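Secreted protein (Streptomyces lividans TK24, PDB 5LXZ) is a copper-binding metalloradical protein of the galactose oxidase-like AA5 family, probably acting as an oxidase at its copper centre. Local coordinates at residues Y236-Y248 and K275-Y288. The protein carries 1 engineered substitution. Residues are numbered along the deposited sequence; the frame is centred on the assembly and turned at random.
Sequences YIKVDPMHEARAY and KNEVYDPKTKAWTY. Engineered in segment 236-248: Ala247 (natural residue Trp). With CU (copper (II) ion), chain B.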
ATOM      1  N   TYR A 236       1.219  -5.319  20.308  1.00 11.55           N
ATOM      2  CA  TYR A 236       1.616  -6.261  19.281  1.00 11.19           C
ATOM      3  C   TYR A 236       1.854  -7.622  19.925  1.00 12.55           C
ATOM      4  O   TYR A 236       2.591  -7.710  20.927  1.00 14.35           O
ATOM      5  CB  TYR A 236       2.902  -5.820  18.608  1.00 10.90           C
ATOM      6  CG  TYR A 236       2.783  -4.557  17.809  1.00 10.72           C
ATOM      7  CD1 TYR A 236       2.338  -4.582  16.489  1.00 11.34           C
ATOM      8  CD2 TYR A 236       3.209  -3.343  18.327  1.00 10.60           C
ATOM      9  CE1 TYR A 236       2.280  -3.426  15.752  1.00 11.97           C
ATOM     10  CE2 TYR A 236       3.197  -2.187  17.577  1.00 11.49           C
ATOM     11  CZ  TYR A 236       2.724  -2.245  16.276  1.00 11.42           C
ATOM     12  OH  TYR A 236       2.662  -1.096  15.487  1.00 12.44           O
ATOM     13  N   ILE A 237       1.239  -8.652  19.378  1.00 11.24           N
ATOM     14  CA  ILE A 237       1.412 -10.025  19.881  1.00 11.33           C
ATOM     15  C   ILE A 237       2.198 -10.824  18.839  1.00 11.08           C
ATOM     16  O   ILE A 237       1.756 -10.962  17.685  1.00 10.58           O
ATOM     17  CB  ILE A 237       0.067 -10.683  20.148  1.00 13.01           C
ATOM     18  CG1 ILE A 237      -0.773  -9.834  21.116  1.00 14.61           C
ATOM     19  CG2 ILE A 237       0.315 -12.113  20.681  1.00 13.05           C
ATOM     20  CD1 ILE A 237      -2.121 -10.404  21.424  1.00 16.49           C
ATOM     21  N   LYS A 238       3.349 -11.360  19.208  1.00 11.04           N
ATOM     22  CA  LYS A 238       4.167 -12.093  18.284  1.00 11.57           C
ATOM     23  C   LYS A 238       3.455 -13.381  17.860  1.00 10.87           C
ATOM     24  O   LYS A 238       2.875 -14.085  18.702  1.00 11.81           O
ATOM     25  CB  LYS A 238       5.503 -12.466  18.946  1.00 13.70           C
ATOM     26  CG  LYS A 238       6.488 -13.141  18.012  1.00 16.47           C
ATOM     27  CD  LYS A 238       7.893 -13.142  18.621  1.00 19.65           C
ATOM     28  CE  LYS A 238       8.972 -13.450  17.605  0.50 20.42           C
ATOM     29  NZ  LYS A 238       8.901 -14.844  17.100  0.50 22.06           N
ATOM     30  N   VAL A 239       3.440 -13.645  16.559  1.00  9.78           N
ATOM     31  CA  VAL A 239       2.981 -14.897  16.000  1.00  9.85           C
ATOM     32  C   VAL A 239       4.100 -15.523  15.209  1.00  9.69           C
ATOM     33  O   VAL A 239       5.199 -14.994  15.157  1.00 10.60           O
ATOM     34  CB  VAL A 239       1.671 -14.694  15.167  1.00  9.55           C
ATOM     35  CG1 VAL A 239       0.554 -14.183  16.081  1.00  9.67           C
ATOM     36  CG2 VAL A 239       1.874 -13.839  13.906  1.00  9.89           C
ATOM     37  N   ASP A 240       3.836 -16.634  14.522  1.00  9.43           N
ATOM     38  CA  ASP A 240       4.945 -17.246  13.769  1.00 10.29           C
ATOM     39  C   ASP A 240       5.481 -16.276  12.724  1.00  9.97           C
ATOM     40  O   ASP A 240       4.669 -15.599  12.054  1.00  9.56           O
ATOM     41  CB  ASP A 240       4.516 -18.505  13.027  1.00 11.79           C
ATOM     42  CG  ASP A 240       4.352 -19.703  13.915  1.00 14.45           C
ATOM     43  OD1 ASP A 240       4.355 -19.576  15.174  1.00 16.74           O
ATOM     44  OD2 ASP A 240       4.114 -20.767  13.300  1.00 15.16           O
ATOM     45  N   PRO A 241       6.808 -16.231  12.555  1.00  9.88           N
ATOM     46  CA  PRO A 241       7.343 -15.462  11.440  1.00 10.12           C
ATOM     47  C   PRO A 241       7.002 -16.118  10.097  1.00  9.68           C
ATOM     48  O   PRO A 241       6.768 -17.318  10.014  1.00  9.32           O
ATOM     49  CB  PRO A 241       8.840 -15.532  11.676  1.00 10.51           C
ATOM     50  CG  PRO A 241       9.071 -16.858  12.358  1.00 11.17           C
ATOM     51  CD  PRO A 241       7.897 -16.949  13.280  1.00 10.67           C
ATOM     52  N   MET A 242       6.962 -15.303   9.049  1.00  9.23           N
ATOM     53  CA  MET A 242       6.865 -15.820   7.706  1.00  9.26           C
ATOM     54  C   MET A 242       8.092 -16.675   7.357  1.00  9.88           C
ATOM     55  O   MET A 242       9.164 -16.533   7.957  1.00 10.91           O
ATOM     56  CB  MET A 242       6.771 -14.678   6.687  1.00  9.24           C
ATOM     57  CG  MET A 242       5.514 -13.897   6.846  1.00  8.75           C
ATOM     58  SD  MET A 242       5.370 -12.559   5.642  1.00  8.91           S
ATOM     59  CE  MET A 242       6.780 -11.559   6.083  1.00  9.41           C
ATOM     60  N   HIS A 243       7.925 -17.557   6.381  1.00  9.68           N
ATOM     61  CA  HIS A 243       9.078 -18.267   5.830  1.00 11.75           C
ATOM     62  C   HIS A 243      10.031 -17.333   5.111  1.00 11.38           C
ATOM     63  O   HIS A 243      11.249 -17.446   5.230  1.00 12.48           O
ATOM     64  CB  HIS A 243       8.599 -19.367   4.905  1.00 12.80           C
ATOM     65  CG  HIS A 243       7.797 -20.413   5.601  1.00 14.40           C
ATOM     66  ND1 HIS A 243       8.384 -21.485   6.235  1.00 16.66           N
ATOM     67  CD2 HIS A 243       6.471 -20.535   5.802  1.00 15.05           C
ATOM     68  CE1 HIS A 243       7.440 -22.226   6.786  1.00 16.05           C
ATOM     69  NE2 HIS A 243       6.273 -21.681   6.526  1.00 17.44           N
ATOM     70  N   GLU A 244       9.470 -16.408   4.321  1.00  9.97           N
ATOM     71  CA  GLU A 244      10.246 -15.438   3.576  1.00 10.41           C
ATOM     72  C   GLU A 244      10.377 -14.120   4.315  1.00  9.61           C
ATOM     73  O   GLU A 244       9.424 -13.635   4.904  1.00  9.62           O
ATOM     74  CB  GLU A 244       9.592 -15.157   2.236  1.00 10.51           C
ATOM     75  CG  GLU A 244       9.472 -16.359   1.326  1.00 11.68           C
ATOM     76  CD  GLU A 244      10.814 -16.826   0.778  1.00 12.79           C
ATOM     77  OE1 GLU A 244      11.680 -15.968   0.472  1.00 14.58           O
ATOM     78  OE2 GLU A 244      11.000 -18.063   0.611  1.00 14.03           O
ATOM     79  N   ALA A 245      11.565 -13.531   4.269  1.00  9.57           N
ATOM     80  CA  ALA A 245      11.770 -12.154   4.678  1.00  9.11           C
ATOM     81  C   ALA A 245      11.147 -11.269   3.602  1.00  8.82           C
ATOM     82  O   ALA A 245      11.331 -11.531   2.410  1.00  9.33           O
ATOM     83  CB  ALA A 245      13.243 -11.878   4.804  1.00 10.04           C
ATOM     84  N   ARG A 246      10.382 -10.261   4.026  1.00  7.87           N
ATOM     85  CA  ARG A 246       9.669  -9.406   3.084  1.00  7.65           C
ATOM     86  C   ARG A 246       9.609  -7.982   3.590  1.00  7.91           C
ATOM     87  O   ARG A 246       8.964  -7.709   4.583  1.00  9.14           O
ATOM     88  CB  ARG A 246       8.235  -9.898   2.847  1.00  7.70           C
ATOM     89  CG  ARG A 246       8.091 -11.370   2.459  1.00  7.58           C
ATOM     90  CD  ARG A 246       6.589 -11.681   2.394  1.00  7.63           C
ATOM     91  NE  ARG A 246       6.393 -13.103   2.230  1.00  7.24           N
ATOM     92  CZ  ARG A 246       6.342 -13.751   1.063  1.00  7.39           C
ATOM     93  NH1 ARG A 246       6.373 -13.130  -0.088  1.00  7.36           N
ATOM     94  NH2 ARG A 246       6.219 -15.076   1.020  1.00  7.84           N
ATOM     95  N   ALA A 247      10.288  -7.080   2.887  1.00  8.03           N
ATOM     96  CA  ALA A 247      10.019  -5.658   2.961  1.00  7.85           C
ATOM     97  C   ALA A 247       9.044  -5.333   1.861  1.00  7.37           C
ATOM     98  O   ALA A 247       9.303  -5.606   0.686  1.00  8.11           O
ATOM     99  CB  ALA A 247      11.281  -4.807   2.787  1.00  8.02           C
ATOM    100  N   TYR A 248       7.914  -4.727   2.231  1.00  7.45           N
ATOM    101  CA  TYR A 248       6.862  -4.269   1.303  0.70  7.97           C
ATOM    102  C   TYR A 248       5.984  -5.392   0.725  1.00  6.85           C
ATOM    103  O   TYR A 248       5.639  -5.396  -0.467  1.00  7.04           O
ATOM    104  CB  TYR A 248       7.420  -3.467   0.138  0.70  9.08           C
ATOM    105  CG  TYR A 248       7.985  -2.132   0.403  0.70 11.33           C
ATOM    106  CD1 TYR A 248       8.096  -1.592   1.680  0.70 12.41           C
ATOM    107  CD2 TYR A 248       8.350  -1.371  -0.690  0.70 13.80           C
ATOM    108  CE1 TYR A 248       8.616  -0.328   1.842  0.70 14.84           C
ATOM    109  CE2 TYR A 248       8.882  -0.140  -0.528  0.70 15.60           C
ATOM    110  CZ  TYR A 248       9.007   0.379   0.723  0.70 15.91           C
ATOM    111  OH  TYR A 248       9.525   1.632   0.773  0.70 20.85           O
ATOM    112  N   LYS A 275       7.438 -16.515  -4.330  1.00  9.57           N
ATOM    113  CA  LYS A 275       7.202 -17.476  -3.275  1.00 10.30           C
ATOM    114  C   LYS A 275       6.213 -16.836  -2.301  1.00  9.56           C
ATOM    115  O   LYS A 275       6.576 -15.899  -1.562  1.00 11.43           O
ATOM    116  CB  LYS A 275       8.496 -17.877  -2.608  1.00 11.98           C
ATOM    117  CG  LYS A 275       9.467 -18.557  -3.573  1.00 14.22           C
ATOM    118  CD  LYS A 275      10.749 -18.949  -2.859  1.00 16.75           C
ATOM    119  CE  LYS A 275      11.642 -19.838  -3.691  1.00 20.29           C
ATOM    120  NZ  LYS A 275      12.819 -20.281  -2.914  0.50 20.14           N
ATOM    121  N   ASN A 276       4.954 -17.219  -2.416  1.00  8.69           N
ATOM    122  CA  ASN A 276       3.884 -16.665  -1.591  1.00  8.55           C
ATOM    123  C   ASN A 276       3.510 -17.590  -0.462  1.00  8.91           C
ATOM    124  O   ASN A 276       3.817 -18.813  -0.524  1.00  8.40           O
ATOM    125  CB  ASN A 276       2.699 -16.371  -2.497  1.00  8.54           C
ATOM    126  CG  ASN A 276       3.101 -15.498  -3.648  1.00  8.15           C
ATOM    127  OD1 ASN A 276       3.786 -14.497  -3.431  1.00  8.54           O
ATOM    128  ND2 ASN A 276       2.737 -15.866  -4.848  1.00  7.75           N
ATOM    129  N   GLU A 277       2.895 -17.056   0.590  1.00  8.10           N
ATOM    130  CA  GLU A 277       2.553 -17.842   1.743  1.00  9.41           C
ATOM    131  C   GLU A 277       1.249 -17.420   2.327  1.00  8.72           C
ATOM    132  O   GLU A 277       0.753 -16.331   2.063  1.00  8.84           O
ATOM    133  CB  GLU A 277       3.641 -17.867   2.806  1.00 10.31           C
ATOM    134  CG  GLU A 277       4.173 -16.600   3.311  1.00 12.31           C
ATOM    135  CD  GLU A 277       5.562 -16.884   3.984  1.00 12.97           C
ATOM    136  OE1 GLU A 277       5.633 -17.734   4.943  1.00 13.14           O
ATOM    137  OE2 GLU A 277       6.611 -16.327   3.548  1.00 10.59           O
ATOM    138  N   VAL A 278       0.648 -18.312   3.091  1.00  8.28           N
ATOM    139  CA  VAL A 278      -0.659 -18.096   3.647  1.00  8.31           C
ATOM    140  C   VAL A 278      -0.596 -18.241   5.139  1.00  8.51           C
ATOM    141  O   VAL A 278      -0.108 -19.264   5.623  1.00  9.49           O
ATOM    142  CB  VAL A 278      -1.689 -19.053   3.030  1.00  9.09           C
ATOM    143  CG1 VAL A 278      -3.015 -18.903   3.699  1.00 10.28           C
ATOM    144  CG2 VAL A 278      -1.799 -18.838   1.522  1.00  9.71           C
ATOM    145  N   TYR A 279      -1.159 -17.276   5.851  1.00  7.78           N
ATOM    146  CA  TYR A 279      -1.316 -17.310   7.296  1.00  7.73           C
ATOM    147  C   TYR A 279      -2.686 -17.844   7.612  1.00  8.85           C
ATOM    148  O   TYR A 279      -3.680 -17.311   7.139  1.00  8.27           O
ATOM    149  CB  TYR A 279      -1.226 -15.898   7.854  1.00  7.53           C
ATOM    150  CG  TYR A 279      -1.300 -15.780   9.358  1.00  7.13           C
ATOM    151  CD1 TYR A 279      -0.217 -16.149  10.142  1.00  7.02           C
ATOM    152  CD2 TYR A 279      -2.429 -15.296   9.992  1.00  7.35           C
ATOM    153  CE1 TYR A 279      -0.251 -15.976  11.492  1.00  7.21           C
ATOM    154  CE2 TYR A 279      -2.462 -15.108  11.361  1.00  7.62           C
ATOM    155  CZ  TYR A 279      -1.366 -15.443  12.094  1.00  7.18           C
ATOM    156  OH  TYR A 279      -1.432 -15.225  13.445  1.00  8.74           O
ATOM    157  N   ASP A 280      -2.746 -18.890   8.439  1.00 10.24           N
ATOM    158  CA  ASP A 280      -4.014 -19.378   8.922  1.00 11.69           C
ATOM    159  C   ASP A 280      -4.242 -18.805  10.300  1.00 11.56           C
ATOM    160  O   ASP A 280      -3.535 -19.153  11.251  1.00 10.90           O
ATOM    161  CB  ASP A 280      -3.923 -20.907   8.999  1.00 12.52           C
ATOM    162  CG  ASP A 280      -5.224 -21.532   9.410  1.00 14.82           C
ATOM    163  OD1 ASP A 280      -6.132 -20.812   9.831  1.00 15.32           O
ATOM    164  OD2 ASP A 280      -5.287 -22.786   9.265  1.00 18.44           O
ATOM    165  N   PRO A 281      -5.204 -17.893  10.491  1.00 12.01           N
ATOM    166  CA  PRO A 281      -5.429 -17.314  11.816  1.00 12.65           C
ATOM    167  C   PRO A 281      -5.780 -18.334  12.913  1.00 11.72           C
ATOM    168  O   PRO A 281      -5.561 -18.077  14.089  1.00 12.84           O
ATOM    169  CB  PRO A 281      -6.598 -16.350  11.592  1.00 14.11           C
ATOM    170  CG  PRO A 281      -6.546 -16.094  10.139  1.00 14.81           C
ATOM    171  CD  PRO A 281      -6.107 -17.316   9.466  1.00 14.04           C
ATOM    172  N   LYS A 282      -6.300 -19.469  12.483  1.00 12.69           N
ATOM    173  CA  LYS A 282      -6.668 -20.527  13.458  1.00 13.54           C
ATOM    174  C   LYS A 282      -5.456 -21.255  14.007  1.00 13.24           C
ATOM    175  O   LYS A 282      -5.505 -21.786  15.118  1.00 14.13           O
ATOM    176  CB  LYS A 282      -7.624 -21.533  12.831  1.00 14.28           C
ATOM    177  CG  LYS A 282      -8.980 -20.930  12.516  1.00 16.63           C
ATOM    178  CD  LYS A 282      -9.902 -21.940  11.876  1.00 18.96           C
ATOM    179  CE  LYS A 282     -11.322 -21.390  11.795  1.00 21.06           C
ATOM    180  NZ  LYS A 282     -12.264 -22.427  11.248  1.00 21.84           N
ATOM    181  N   THR A 283      -4.371 -21.294  13.263  1.00 11.97           N
ATOM    182  CA  THR A 283      -3.120 -21.903  13.752  1.00 11.51           C
ATOM    183  C   THR A 283      -2.021 -20.918  14.093  1.00 11.24           C
ATOM    184  O   THR A 283      -1.025 -21.287  14.692  1.00 10.31           O
ATOM    185  CB  THR A 283      -2.554 -22.878  12.752  1.00 12.85           C
ATOM    186  OG1 THR A 283      -2.248 -22.162  11.549  1.00 13.42           O
ATOM    187  CG2 THR A 283      -3.540 -23.960  12.414  1.00 13.27           C
ATOM    188  N   LYS A 284      -2.184 -19.665  13.667  1.00 11.18           N
ATOM    189  CA  LYS A 284      -1.160 -18.626  13.837  1.00 11.67           C
ATOM    190  C   LYS A 284       0.157 -19.032  13.166  1.00 10.31           C
ATOM    191  O   LYS A 284       1.229 -18.656  13.620  1.00 10.73           O
ATOM    192  CB  LYS A 284      -0.988 -18.195  15.300  1.00 14.01           C
ATOM    193  CG  LYS A 284      -2.248 -17.600  15.899  1.00 17.35           C
ATOM    194  CD  LYS A 284      -2.062 -17.334  17.386  1.00 21.10           C
ATOM    195  CE  LYS A 284      -3.266 -16.646  18.062  1.00 25.92           C
ATOM    196  NZ  LYS A 284      -4.600 -17.071  17.606  1.00 30.72           N
ATOM    197  N   ALA A 285       0.024 -19.727  12.046  1.00  9.09           N
ATOM    198  CA  ALA A 285       1.150 -20.237  11.303  1.00  8.57           C
ATOM    199  C   ALA A 285       1.048 -19.991   9.826  1.00  8.07           C
ATOM    200  O   ALA A 285      -0.056 -19.754   9.315  1.00  9.16           O
ATOM    201  CB  ALA A 285       1.307 -21.739  11.564  1.00  9.21           C
ATOM    202  N   TRP A 286       2.198 -20.009   9.165  1.00  7.65           N
ATOM    203  CA  TRP A 286       2.331 -19.748   7.726  1.00  8.01           C
ATOM    204  C   TRP A 286       2.686 -21.012   6.925  1.00  9.26           C
ATOM    205  O   TRP A 286       3.469 -21.835   7.387  1.00  9.96           O
ATOM    206  CB  TRP A 286       3.420 -18.740   7.468  1.00  7.61           C
ATOM    207  CG  TRP A 286       3.224 -17.411   8.095  1.00  7.33           C
ATOM    208  CD1 TRP A 286       3.627 -17.018   9.370  1.00  7.32           C
ATOM    209  CD2 TRP A 286       2.634 -16.260   7.493  1.00  7.20           C
ATOM    210  NE1 TRP A 286       3.294 -15.692   9.571  1.00  7.82           N
ATOM    211  CE2 TRP A 286       2.683 -15.213   8.446  1.00  7.11           C
ATOM    212  CE3 TRP A 286       2.049 -16.008   6.240  1.00  6.76           C
ATOM    213  CZ2 TRP A 286       2.160 -13.952   8.183  1.00  7.28           C
ATOM    214  CZ3 TRP A 286       1.584 -14.752   5.969  1.00  6.94           C
ATOM    215  CH2 TRP A 286       1.654 -13.744   6.921  1.00  7.39           C
ATOM    216  N   THR A 287       2.141 -21.123   5.722  1.00  9.96           N
ATOM    217  CA  THR A 287       2.366 -22.248   4.823  0.50 10.16           C
ATOM    218  C   THR A 287       2.630 -21.681   3.431  1.00 10.50           C
ATOM    219  O   THR A 287       1.824 -20.868   2.976  1.00 10.49           O
ATOM    220  CB  THR A 287       1.126 -23.165   4.766  0.50 10.39           C
ATOM    221  OG1 THR A 287       0.673 -23.471   6.093  0.50 10.99           O
ATOM    222  CG2 THR A 287       1.423 -24.458   3.987  0.50 10.20           C
ATOM    223  N   TYR A 288       3.647 -22.138   2.752  1.00  9.86           N
ATOM    224  CA  TYR A 288       3.849 -21.761   1.363  1.00  9.91           C
ATOM    225  C   TYR A 288       2.711 -22.217   0.476  1.00  9.70           C
ATOM    226  O   TYR A 288       2.143 -23.297   0.681  1.00 10.27           O
ATOM    227  CB  TYR A 288       5.111 -22.337   0.780  1.00  9.74           C
ATOM    228  CG  TYR A 288       6.388 -21.700   1.151  1.00 10.72           C
ATOM    229  CD1 TYR A 288       6.759 -20.484   0.623  1.00 11.73           C
ATOM    230  CD2 TYR A 288       7.275 -22.326   1.993  1.00 11.45           C
ATOM    231  CE1 TYR A 288       7.948 -19.891   0.952  1.00 11.43           C
ATOM    232  CE2 TYR A 288       8.522 -21.769   2.276  1.00 11.97           C
ATOM    233  CZ  TYR A 288       8.865 -20.558   1.746  1.00 11.84           C
ATOM    234  OH  TYR A 288      10.066 -19.989   2.059  1.00 12.40           O
TER
HETATM  235 CU    CU B 701       8.447   3.035   1.828  0.70  8.81          CU
HETATM  236  O   HOH W   1       4.585 -20.790  10.585  1.00 14.01           O
HETATM  237  O   HOH W   2       2.131 -18.271  15.942  1.00 29.74           O
HETATM  238  O   HOH W   3       1.704 -21.103  15.859  1.00 35.92           O
HETATM  239  O   HOH W   4      13.142 -19.348  -0.272  1.00 35.87           O
HETATM  240  O   HOH W   5      10.625   3.059   1.998  0.70 16.96           O
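The loop that follows strand 235-238 runs along the hairpin of strands 277-280 and 285-288, with CA atoms 5.4 Å apart at Asp240 and Ala285 and 6.0 Å at Met242 and Trp286. Trp286 is held at its edge and on both faces: NE1 donates to Asp240 O (2.8 Å) from above the carbonyl plane, Met242 CG lies over the centre of the six-membered ring with SD over the same face in a Met-aromatic contact, and Tyr279 CD1 covers the opposite face near the rim. The Tyr279 hydroxyl abuts Val239 and is hydrogen-bonded to Glu228. With CG between the backbone N and the carbonyl carbon (chi1 53°) and the chain extended beyond it, Glu277 carries its carboxylate to the backbone of the loop. Glu277 OE1 accepts from His243 N (2.7 Å), while Glu277 OE2 takes Glu244 N on its syn lone pair and Arg246 NH2 on its anti lone pair (2.8 Å), a salt bridge that probably keeps the buried acid ionised. Arg246 also grips Lys275 O end-on through NH1 and NH2. Nearer the solvent, the exposed His243 ring forms an offset stack with Tyr288 and donates from NE2 to Trp286 O (2.9 Å), and Tyr288 OH donates to Glu244 OE2 (2.6 Å). The arrangement is that of neighbouring blades in a Kelch-type beta-propeller: the connection leaving one blade packs on the outer hairpin of the next, then leads inward to Tyr248, a copper ligand.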